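Local coordinates for protein reducing-end xylose-releasing exo-oligoxylanase Rex8A (Paenibacillus barcinonensis, PDB 6SUD) that hydrolyses linear and branched xylooligosaccharides, releasing xylose from their reducing ends, as a family 8 glycosidase in xylan breakdown, at residues A[33-38]-A[364-369]; A[343-348]-A[371-376]; A[123-128]-A[174-179]. The protein carries 1 engineered substitution. All coordinates share one frame; numbering follows the deposited sequence. Where two conformers were deposited one is given.

Contact 1: residues A[33-38]-A[364-369]; sequences EQTWND and CLYFFT. With EDO (1,2-ethanediol), chain C.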
loop_
_atom_site.group_PDB
_atom_site.type_symbol
_atom_site.label_atom_id
_atom_site.label_comp_id
_atom_site.label_asym_id
_atom_site.label_seq_id
_atom_site.Cartn_x
_atom_site.Cartn_y
_atom_site.Cartn_z
ATOM N N GLU A 33 -17.764 -2.326 8.393
ATOM C CA GLU A 33 -17.583 -3.018 9.688
ATOM C C GLU A 33 -17.526 -4.530 9.455
ATOM O O GLU A 33 -16.696 -5.163 10.098
ATOM C CB GLU A 33 -18.676 -2.594 10.661
ATOM C CG GLU A 33 -18.956 -3.621 11.737
ATOM C CD GLU A 33 -17.801 -3.813 12.704
ATOM O OE1 GLU A 33 -17.941 -4.609 13.649
ATOM O OE2 GLU A 33 -16.759 -3.169 12.512
ATOM N N GLN A 34 -18.387 -5.079 8.591
ATOM C CA GLN A 34 -18.430 -6.542 8.352
ATOM C C GLN A 34 -17.183 -6.985 7.586
ATOM O O GLN A 34 -16.718 -8.128 7.815
ATOM C CB GLN A 34 -19.672 -6.996 7.590
ATOM C CG GLN A 34 -19.836 -8.507 7.655
ATOM C CD GLN A 34 -19.604 -9.047 9.049
ATOM O OE1 GLN A 34 -18.666 -9.800 9.292
ATOM N NE2 GLN A 34 -20.438 -8.643 9.995
ATOM N N THR A 35 -16.618 -6.126 6.734
ATOM C CA THR A 35 -15.384 -6.513 6.008
ATOM C C THR A 35 -14.270 -6.668 7.047
ATOM O O THR A 35 -13.550 -7.689 7.027
ATOM C CB THR A 35 -15.011 -5.508 4.916
ATOM O OG1 THR A 35 -16.131 -5.367 4.043
ATOM C CG2 THR A 35 -13.764 -5.935 4.171
ATOM N N TRP A 36 -14.168 -5.694 7.949
ATOM C CA TRP A 36 -13.211 -5.740 9.080
ATOM C C TRP A 36 -13.368 -7.054 9.849
ATOM O O TRP A 36 -12.376 -7.739 10.057
ATOM C CB TRP A 36 -13.389 -4.548 10.025
ATOM C CG TRP A 36 -12.620 -4.741 11.297
ATOM C CD1 TRP A 36 -13.092 -5.329 12.435
ATOM C CD2 TRP A 36 -11.222 -4.468 11.545
ATOM N NE1 TRP A 36 -12.107 -5.412 13.377
ATOM C CE2 TRP A 36 -10.946 -4.908 12.859
ATOM C CE3 TRP A 36 -10.174 -3.920 10.797
ATOM C CZ2 TRP A 36 -9.689 -4.785 13.444
ATOM C CZ3 TRP A 36 -8.933 -3.789 11.381
ATOM C CH2 TRP A 36 -8.694 -4.214 12.685
ATOM N N ASN A 37 -14.585 -7.351 10.305
ATOM C CA ASN A 37 -14.886 -8.537 11.151
ATOM C C ASN A 37 -14.440 -9.826 10.453
ATOM O O ASN A 37 -13.863 -10.699 11.138
ATOM C CB ASN A 37 -16.375 -8.575 11.485
ATOM C CG ASN A 37 -16.727 -7.454 12.434
ATOM O OD1 ASN A 37 -15.923 -7.110 13.295
ATOM N ND2 ASN A 37 -17.905 -6.870 12.286
ATOM N N ASP A 38 -14.745 -9.972 9.162
ATOM C CA ASP A 38 -14.417 -11.201 8.395
ATOM C C ASP A 38 -12.901 -11.342 8.240
ATOM O O ASP A 38 -12.395 -12.450 8.437
ATOM C CB ASP A 38 -15.119 -11.231 7.036
ATOM C CG ASP A 38 -16.621 -11.435 7.125
ATOM O OD1 ASP A 38 -17.106 -11.783 8.216
ATOM O OD2 ASP A 38 -17.303 -11.233 6.099
ATOM N N CYS A 364 -6.356 -7.820 1.189
ATOM C CA CYS A 364 -5.679 -6.567 1.629
ATOM C C CYS A 364 -6.121 -5.415 0.712
ATOM O O CYS A 364 -6.636 -4.390 1.228
ATOM C CB CYS A 364 -4.163 -6.721 1.661
ATOM S SG CYS A 364 -3.578 -7.813 2.990
ATOM N N LEU A 365 -5.973 -5.595 -0.605
ATOM C CA LEU A 365 -6.314 -4.554 -1.612
ATOM C C LEU A 365 -7.820 -4.258 -1.533
ATOM O O LEU A 365 -8.184 -3.060 -1.577
ATOM C CB LEU A 365 -5.927 -5.040 -3.012
ATOM C CG LEU A 365 -4.489 -4.771 -3.459
ATOM C CD1 LEU A 365 -3.483 -5.067 -2.363
ATOM C CD2 LEU A 365 -4.170 -5.559 -4.713
ATOM N N TYR A 366 -8.646 -5.300 -1.404
ATOM C CA TYR A 366 -10.119 -5.202 -1.197
ATOM C C TYR A 366 -10.409 -4.249 -0.032
ATOM O O TYR A 366 -11.176 -3.275 -0.204
ATOM C CB TYR A 366 -10.727 -6.582 -0.924
ATOM C CG TYR A 366 -12.234 -6.663 -0.828
ATOM C CD1 TYR A 366 -12.908 -6.336 0.339
ATOM C CD2 TYR A 366 -12.989 -7.109 -1.898
ATOM C CE1 TYR A 366 -14.288 -6.431 0.439
ATOM C CE2 TYR A 366 -14.366 -7.216 -1.817
ATOM C CZ TYR A 366 -15.022 -6.881 -0.645
ATOM O OH TYR A 366 -16.379 -6.994 -0.554
ATOM N N PHE A 367 -9.816 -4.493 1.129
ATOM C CA PHE A 367 -10.128 -3.692 2.338
ATOM C C PHE A 367 -9.767 -2.221 2.128
ATOM O O PHE A 367 -10.557 -1.332 2.518
ATOM C CB PHE A 367 -9.449 -4.233 3.591
ATOM C CG PHE A 367 -9.970 -3.525 4.809
ATOM C CD1 PHE A 367 -11.181 -3.881 5.363
ATOM C CD2 PHE A 367 -9.300 -2.443 5.339
ATOM C CE1 PHE A 367 -11.698 -3.199 6.452
ATOM C CE2 PHE A 367 -9.801 -1.780 6.449
ATOM C CZ PHE A 367 -11.000 -2.161 7.000
ATOM N N PHE A 368 -8.605 -1.942 1.539
ATOM C CA PHE A 368 -8.177 -0.543 1.298
ATOM C C PHE A 368 -9.164 0.135 0.354
ATOM O O PHE A 368 -9.489 1.319 0.581
ATOM C CB PHE A 368 -6.757 -0.463 0.763
ATOM C CG PHE A 368 -5.706 -0.839 1.777
ATOM C CD1 PHE A 368 -5.629 -0.202 3.011
ATOM C CD2 PHE A 368 -4.751 -1.791 1.466
ATOM C CE1 PHE A 368 -4.637 -0.536 3.922
ATOM C CE2 PHE A 368 -3.746 -2.105 2.368
ATOM C CZ PHE A 368 -3.705 -1.491 3.599
ATOM N N THR A 369 -9.688 -0.599 -0.626
ATOM C CA THR A 369 -10.730 -0.052 -1.533
ATOM C C THR A 369 -12.040 0.181 -0.757
ATOM O O THR A 369 -12.714 1.185 -1.027
ATOM C CB THR A 369 -10.944 -0.922 -2.774
ATOM O OG1 THR A 369 -9.701 -0.971 -3.471
ATOM C CG2 THR A 369 -12.009 -0.357 -3.688
HETATM C C1 EDO C . -11.750 -4.887 17.885
HETATM O O1 EDO C . -11.579 -6.202 18.392
HETATM C C2 EDO C . -11.856 -4.973 16.467
HETATM O O2 EDO C . -12.887 -5.871 16.112
HETATM O O HOH W 1 -17.402 -7.060 2.470
#
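Thr35 and Phe367 form the apolar centre where helix 25-41 packs against helix 359-373. The methyl CG2 of Thr35 lies in the plane of the Phe367 ring, at its edge, 3.5 Å from CD1. The same methyl also meets the edge of the Tyr366 ring, 3.8 Å from CE1. With CG anti to its backbone N (chi1 -171°), Phe367 carries its ring across to the other helix, where CE1 meets Trp36 N at 3.8 Å, near the ring plane, and Trp36 CB at 4.2 Å. Met78 and Met82 touch the Phe367 side chain.

Polar groups link the helices beside this patch. One water donates to Thr35 OG1 at 2.6 Å and to Tyr366 OH at 3.2 Å. Each hydroxyl has a protein partner as well: Thr35 OG1 bonds to Arg31 O one turn back, and Tyr366 OH to Thr351 O and Arg31 NH1.

The indole N-H of Trp36 donates to a 1,2-ethanediol, probably from the crystallisation liquor, NE1 to O2 2.9 Å at 157°, while its ring stacks with Phe40 and lies in cation-pi contact with Lys84. An alanine here would keep the CB beside Phe367 but would probably leave Phe40 and Lys84 without their aromatic mate and open a gap beside Met82.

The short helical segments run nearly antiparallel, at 156°, with axes 10.6 Å apart, in keeping with the (alpha/alpha)6 barrel of family 8. The touching side-chain atoms are carbons, so shape matching joins the helices while the water ties the two buried hydroxyls.

Contact 2: residues A[343-348]-A[371-376]; sequences SFVKRF and LALSGN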
loop_
_atom_site.group_PDB
_atom_site.type_symbol
_atom_site.label_atom_id
_atom_site.label_comp_id
_atom_site.label_asym_id
_atom_site.label_seq_id
_atom_site.Cartn_x
_atom_site.Cartn_y
_atom_site.Cartn_z
ATOM N N SER A 343 -19.628 2.281 -12.691
ATOM C CA SER A 343 -19.823 0.820 -12.844
ATOM C C SER A 343 -18.758 0.025 -12.072
ATOM O O SER A 343 -19.120 -1.030 -11.547
ATOM C CB SER A 343 -19.968 0.413 -14.277
ATOM O OG SER A 343 -18.947 0.971 -15.059
ATOM N N PHE A 344 -17.515 0.504 -11.925
ATOM C CA PHE A 344 -16.485 -0.226 -11.128
ATOM C C PHE A 344 -16.826 -0.186 -9.634
ATOM O O PHE A 344 -16.513 -1.154 -8.910
ATOM C CB PHE A 344 -15.083 0.345 -11.320
ATOM C CG PHE A 344 -14.317 -0.301 -12.442
ATOM C CD1 PHE A 344 -13.719 -1.539 -12.275
ATOM C CD2 PHE A 344 -14.224 0.316 -13.677
ATOM C CE1 PHE A 344 -13.026 -2.138 -13.314
ATOM C CE2 PHE A 344 -13.530 -0.284 -14.715
ATOM C CZ PHE A 344 -12.927 -1.507 -14.533
ATOM N N VAL A 345 -17.387 0.935 -9.185
ATOM C CA VAL A 345 -17.830 1.118 -7.775
ATOM C C VAL A 345 -18.918 0.082 -7.495
ATOM O O VAL A 345 -18.863 -0.571 -6.434
ATOM C CB VAL A 345 -18.344 2.548 -7.516
ATOM C CG1 VAL A 345 -19.030 2.676 -6.167
ATOM C CG2 VAL A 345 -17.243 3.587 -7.623
ATOM N N LYS A 346 -19.881 -0.048 -8.404
ATOM C CA LYS A 346 -21.009 -1.008 -8.257
ATOM C C LYS A 346 -20.478 -2.441 -8.336
ATOM O O LYS A 346 -20.914 -3.275 -7.516
ATOM C CB LYS A 346 -22.073 -0.763 -9.330
ATOM C CG LYS A 346 -23.245 -1.734 -9.310
ATOM C CD LYS A 346 -24.241 -1.481 -10.421
ATOM C CE LYS A 346 -25.657 -1.283 -9.926
ATOM N NZ LYS A 346 -26.370 -2.573 -9.777
ATOM N N ARG A 347 -19.586 -2.723 -9.288
ATOM C CA ARG A 347 -19.022 -4.085 -9.475
ATOM C C ARG A 347 -18.319 -4.493 -8.177
ATOM O O ARG A 347 -18.467 -5.640 -7.752
ATOM C CB ARG A 347 -18.062 -4.114 -10.668
ATOM C CG ARG A 347 -17.335 -5.438 -10.863
ATOM C CD ARG A 347 -18.270 -6.546 -11.283
ATOM N NE ARG A 347 -17.579 -7.686 -11.883
ATOM C CZ ARG A 347 -17.049 -8.709 -11.209
ATOM N NH1 ARG A 347 -17.091 -8.756 -9.883
ATOM N NH2 ARG A 347 -16.453 -9.683 -11.873
ATOM N N PHE A 348 -17.577 -3.565 -7.574
ATOM C CA PHE A 348 -16.807 -3.839 -6.339
ATOM C C PHE A 348 -17.769 -4.136 -5.184
ATOM O O PHE A 348 -17.557 -5.128 -4.448
ATOM C CB PHE A 348 -15.886 -2.666 -6.006
ATOM C CG PHE A 348 -15.110 -2.924 -4.745
ATOM C CD1 PHE A 348 -14.045 -3.816 -4.752
ATOM C CD2 PHE A 348 -15.499 -2.356 -3.544
ATOM C CE1 PHE A 348 -13.353 -4.090 -3.586
ATOM C CE2 PHE A 348 -14.812 -2.640 -2.380
ATOM C CZ PHE A 348 -13.734 -3.496 -2.409
ATOM N N LEU A 371 -12.438 0.843 2.443
ATOM C CA LEU A 371 -12.133 2.080 3.208
ATOM C C LEU A 371 -12.281 3.304 2.303
ATOM O O LEU A 371 -13.037 4.202 2.651
ATOM C CB LEU A 371 -10.704 1.995 3.742
ATOM C CG LEU A 371 -10.523 1.277 5.071
ATOM C CD1 LEU A 371 -9.060 1.330 5.489
ATOM C CD2 LEU A 371 -11.401 1.887 6.146
ATOM N N ALA A 372 -11.577 3.318 1.169
ATOM C CA ALA A 372 -11.443 4.507 0.292
ATOM C C ALA A 372 -12.792 4.886 -0.313
ATOM O O ALA A 372 -13.150 6.075 -0.281
ATOM C CB ALA A 372 -10.414 4.256 -0.786
ATOM N N LEU A 373 -13.538 3.918 -0.839
ATOM C CA LEU A 373 -14.787 4.214 -1.578
ATOM C C LEU A 373 -15.881 4.651 -0.593
ATOM O O LEU A 373 -16.824 5.335 -1.031
ATOM C CB LEU A 373 -15.197 2.992 -2.406
ATOM C CG LEU A 373 -14.321 2.670 -3.624
ATOM C CD1 LEU A 373 -14.905 1.507 -4.413
ATOM C CD2 LEU A 373 -14.147 3.865 -4.540
ATOM N N SER A 374 -15.739 4.333 0.693
ATOM C CA SER A 374 -16.702 4.729 1.755
ATOM C C SER A 374 -16.289 6.072 2.381
ATOM O O SER A 374 -17.039 6.584 3.230
ATOM C CB SER A 374 -16.876 3.630 2.779
ATOM O OG SER A 374 -15.693 3.404 3.516
ATOM N N GLY A 375 -15.148 6.629 1.958
ATOM C CA GLY A 375 -14.613 7.912 2.456
ATOM C C GLY A 375 -13.968 7.775 3.828
ATOM O O GLY A 375 -13.980 8.769 4.583
ATOM N N ASN A 376 -13.385 6.613 4.130
ATOM C CA ASN A 376 -12.813 6.291 5.465
ATOM C C ASN A 376 -11.296 6.046 5.380
ATOM O O ASN A 376 -10.714 5.589 6.379
ATOM C CB ASN A 376 -13.564 5.121 6.096
ATOM C CG ASN A 376 -14.952 5.554 6.516
ATOM O OD1 ASN A 376 -15.087 6.512 7.273
ATOM N ND2 ASN A 376 -15.985 4.890 6.010
#
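Phe348 holds CG anti to its backbone N (chi1 179°), which sends the ring out from helix 341-349 toward Leu373. Leu373 answers with CG anti to its own carbonyl carbon (chi1 -71°), and its two methyls divide between two partners. CD1 approaches Phe348 CD2 at 4.0 Å, meeting the ring obliquely. CD2 lies 4.4 Å from Val345 CG2, a looser touch one turn back on the same helix. The contact is small and wholly apolar, and Phe18 of helix 17-20 packs against all three side chains.

Leu373 stands in the final turn of helix 359-373, which closes in a Schellman motif. Gly375 takes positive phi (77°), a conformation that favours glycine, and two backbone bonds run back into the turn: Asn376 N to Leu371 O at 2.8 Å and Gly375 N to Ala372 O at 3.1 Å. Across the same turn, Asn376 ND2 donates to Ser374 OG at 2.9 Å, with the hydroxyl tilted from the amide plane. Ser374 and Asn376 both touch Leu32, so the chain leaving the helix rests on helix 25-41.

Contact 3: residues A[123-128]-A[174-179]; sequences PGPAPD and DPMWEP. With XYP (beta-D-xylopyranose), chain K.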
loop_
_atom_site.group_PDB
_atom_site.type_symbol
_atom_site.label_atom_id
_atom_site.label_comp_id
_atom_site.label_asym_id
_atom_site.label_seq_id
_atom_site.Cartn_x
_atom_site.Cartn_y
_atom_site.Cartn_z
ATOM N N PRO A 123 17.049 -11.753 5.991
ATOM C CA PRO A 123 17.211 -10.485 6.705
ATOM C C PRO A 123 16.882 -9.231 5.879
ATOM O O PRO A 123 16.603 -8.203 6.481
ATOM C CB PRO A 123 18.696 -10.506 7.087
ATOM C CG PRO A 123 19.348 -11.295 5.973
ATOM C CD PRO A 123 18.326 -12.345 5.579
ATOM N N GLY A 124 16.916 -9.335 4.546
ATOM C CA GLY A 124 16.717 -8.192 3.632
ATOM C C GLY A 124 15.332 -7.567 3.788
ATOM O O GLY A 124 14.356 -8.276 3.984
ATOM N N PRO A 125 15.220 -6.222 3.741
ATOM C CA PRO A 125 13.935 -5.530 3.836
ATOM C C PRO A 125 13.219 -5.266 2.500
ATOM O O PRO A 125 13.826 -5.373 1.448
ATOM C CB PRO A 125 14.388 -4.207 4.447
ATOM C CG PRO A 125 15.676 -3.919 3.704
ATOM C CD PRO A 125 16.340 -5.276 3.590
ATOM N N ALA A 126 11.939 -4.909 2.595
ATOM C CA ALA A 126 11.056 -4.509 1.482
ATOM C C ALA A 126 10.554 -3.094 1.757
ATOM O O ALA A 126 9.689 -2.908 2.607
ATOM C CB ALA A 126 9.920 -5.490 1.351
ATOM N N PRO A 127 11.111 -2.060 1.090
ATOM C CA PRO A 127 10.769 -0.666 1.385
ATOM C C PRO A 127 9.273 -0.311 1.442
ATOM O O PRO A 127 8.951 0.611 2.152
ATOM C CB PRO A 127 11.427 0.120 0.237
ATOM C CG PRO A 127 12.574 -0.747 -0.227
ATOM C CD PRO A 127 12.178 -2.175 0.086
ATOM N N ASP A 128 8.385 -1.012 0.727
ATOM C CA ASP A 128 6.930 -0.700 0.817
ATOM C C ASP A 128 6.429 -1.061 2.220
ATOM O O ASP A 128 5.374 -0.515 2.657
ATOM C CB ASP A 128 6.085 -1.382 -0.260
ATOM C CG ASP A 128 6.173 -2.895 -0.308
ATOM O OD1 ASP A 128 7.232 -3.461 0.094
ATOM O OD2 ASP A 128 5.178 -3.507 -0.776
ATOM N N ASP A 174 22.708 0.627 3.164
ATOM C CA ASP A 174 22.283 1.493 2.039
ATOM C C ASP A 174 20.914 2.071 2.350
ATOM O O ASP A 174 20.072 1.376 2.913
ATOM C CB ASP A 174 22.201 0.719 0.721
ATOM C CG ASP A 174 23.521 0.116 0.275
ATOM O OD1 ASP A 174 24.380 0.882 -0.217
ATOM O OD2 ASP A 174 23.687 -1.110 0.445
ATOM N N PRO A 175 20.643 3.333 1.954
ATOM C CA PRO A 175 19.322 3.923 2.150
ATOM C C PRO A 175 18.296 3.298 1.195
ATOM O O PRO A 175 18.676 2.635 0.231
ATOM C CB PRO A 175 19.537 5.409 1.845
ATOM C CG PRO A 175 20.702 5.423 0.874
ATOM C CD PRO A 175 21.577 4.253 1.277
ATOM N N MET A 176 17.017 3.506 1.491
ATOM C CA MET A 176 15.905 2.955 0.676
ATOM C C MET A 176 15.480 3.955 -0.394
ATOM O O MET A 176 14.783 3.543 -1.343
ATOM C CB MET A 176 14.719 2.588 1.564
ATOM C CG MET A 176 14.908 1.237 2.181
ATOM S SD MET A 176 13.553 0.838 3.276
ATOM C CE MET A 176 14.042 -0.842 3.666
ATOM N N TRP A 177 15.922 5.208 -0.276
ATOM C CA TRP A 177 15.723 6.240 -1.325
ATOM C C TRP A 177 17.070 6.528 -1.994
ATOM O O TRP A 177 18.082 6.572 -1.271
ATOM C CB TRP A 177 15.085 7.503 -0.733
ATOM C CG TRP A 177 13.590 7.449 -0.708
ATOM C CD1 TRP A 177 12.732 8.087 -1.559
ATOM C CD2 TRP A 177 12.769 6.692 0.200
ATOM N NE1 TRP A 177 11.435 7.774 -1.241
ATOM C CE2 TRP A 177 11.428 6.933 -0.162
ATOM C CE3 TRP A 177 13.030 5.852 1.291
ATOM C CZ2 TRP A 177 10.359 6.340 0.512
ATOM C CZ3 TRP A 177 11.972 5.278 1.961
ATOM C CH2 TRP A 177 10.656 5.519 1.572
ATOM N N GLU A 178 17.078 6.661 -3.322
ATOM C CA GLU A 178 18.282 7.123 -4.068
ATOM C C GLU A 178 18.391 8.630 -3.856
ATOM O O GLU A 178 17.486 9.366 -4.239
ATOM C CB GLU A 178 18.198 6.730 -5.544
ATOM C CG GLU A 178 19.302 7.331 -6.411
ATOM C CD GLU A 178 20.722 7.231 -5.869
ATOM O OE1 GLU A 178 21.144 6.109 -5.502
ATOM O OE2 GLU A 178 21.412 8.288 -5.817
ATOM N N PRO A 179 19.467 9.138 -3.206
ATOM C CA PRO A 179 19.565 10.565 -2.909
ATOM C C PRO A 179 19.586 11.444 -4.168
ATOM O O PRO A 179 19.088 12.538 -4.095
ATOM C CB PRO A 179 20.890 10.688 -2.133
ATOM C CG PRO A 179 21.133 9.298 -1.600
ATOM C CD PRO A 179 20.623 8.385 -2.695
HETATM O O1 XYP K . 6.286 -10.521 -2.456
HETATM C C1 XYP K . 6.663 -9.239 -1.905
HETATM C C2 XYP K . 5.865 -8.064 -2.477
HETATM C C3 XYP K . 6.379 -6.725 -1.962
HETATM C C4 XYP K . 6.963 -6.910 -0.566
HETATM C C5 XYP K . 6.225 -8.043 0.138
HETATM O O2 XYP K . 5.856 -8.081 -3.910
HETATM O O3 XYP K . 5.284 -5.795 -1.998
HETATM O O4 XYP K . 8.351 -7.237 -0.678
HETATM O O5 XYP K . 6.438 -9.303 -0.497
#
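Met176 projects from its CB toward the proline-rich loop that leads into helix 127-144, and the extended chain beyond CG (chi2 178°, chi3 175°) lays CG, SD and CE in turn against prolines. CG comes first, 3.9 Å from Pro127 CG. The sulfur follows, with SD 3.7 Å from Pro127 CA and 3.8 Å from Pro127 CB. The terminal methyl CE passes on to Pro125, 3.5 Å from its CB and as near to its CG, tighter than usual for carbon atoms. The long thioether therefore crosses both rings obliquely, while Glu130 and Cys164 also touch it.

Pro127 lies where the loop passes into helix 127-144, and the segment contributes Ala126 and Asp128 to the xylose pocket of this family 8 glycosidase. Its two faces are used differently: Pro125 and Pro127 turn their side chains to Met176, whereas Ala126 and Asp128 start out away from it, and both meet the sugar. Asp128 OD2 accepts a hydrogen bond from the O3 hydroxyl of a bound beta-D-xylopyranose at 2.6 Å, and Ala126 CB lies 3.1 Å from O4 of the same xylose. That sugar is also hydrogen-bonded to Arg268 and to Glu70 and Asp265, inferred to be the proton donor and the proton acceptor of catalysis.

In the fold
Contacts 1 and 2 share helix 359-373 and touch directly: CZ of Phe348, from contact 2, packs 3.4 Å from Tyr366 O of contact 1 and 3.8 Å from Thr369 CG2. Their centres are 12 Å apart; helix 359-373 packs on 25-41 in contact 1 and on 341-349 in contact 2, and along the chain the segments alternate. Contact 3 lies across the centre of the chain, its centre about 28 Å from that of contact 1 and 32 Å from that of contact 2. It alone borders a bound xylose, with the Pro127 side chain about 10 Å from those of Glu70 and Asp265; the Tyr366 side chain in contact 1 stays about 13 Å from a xylose.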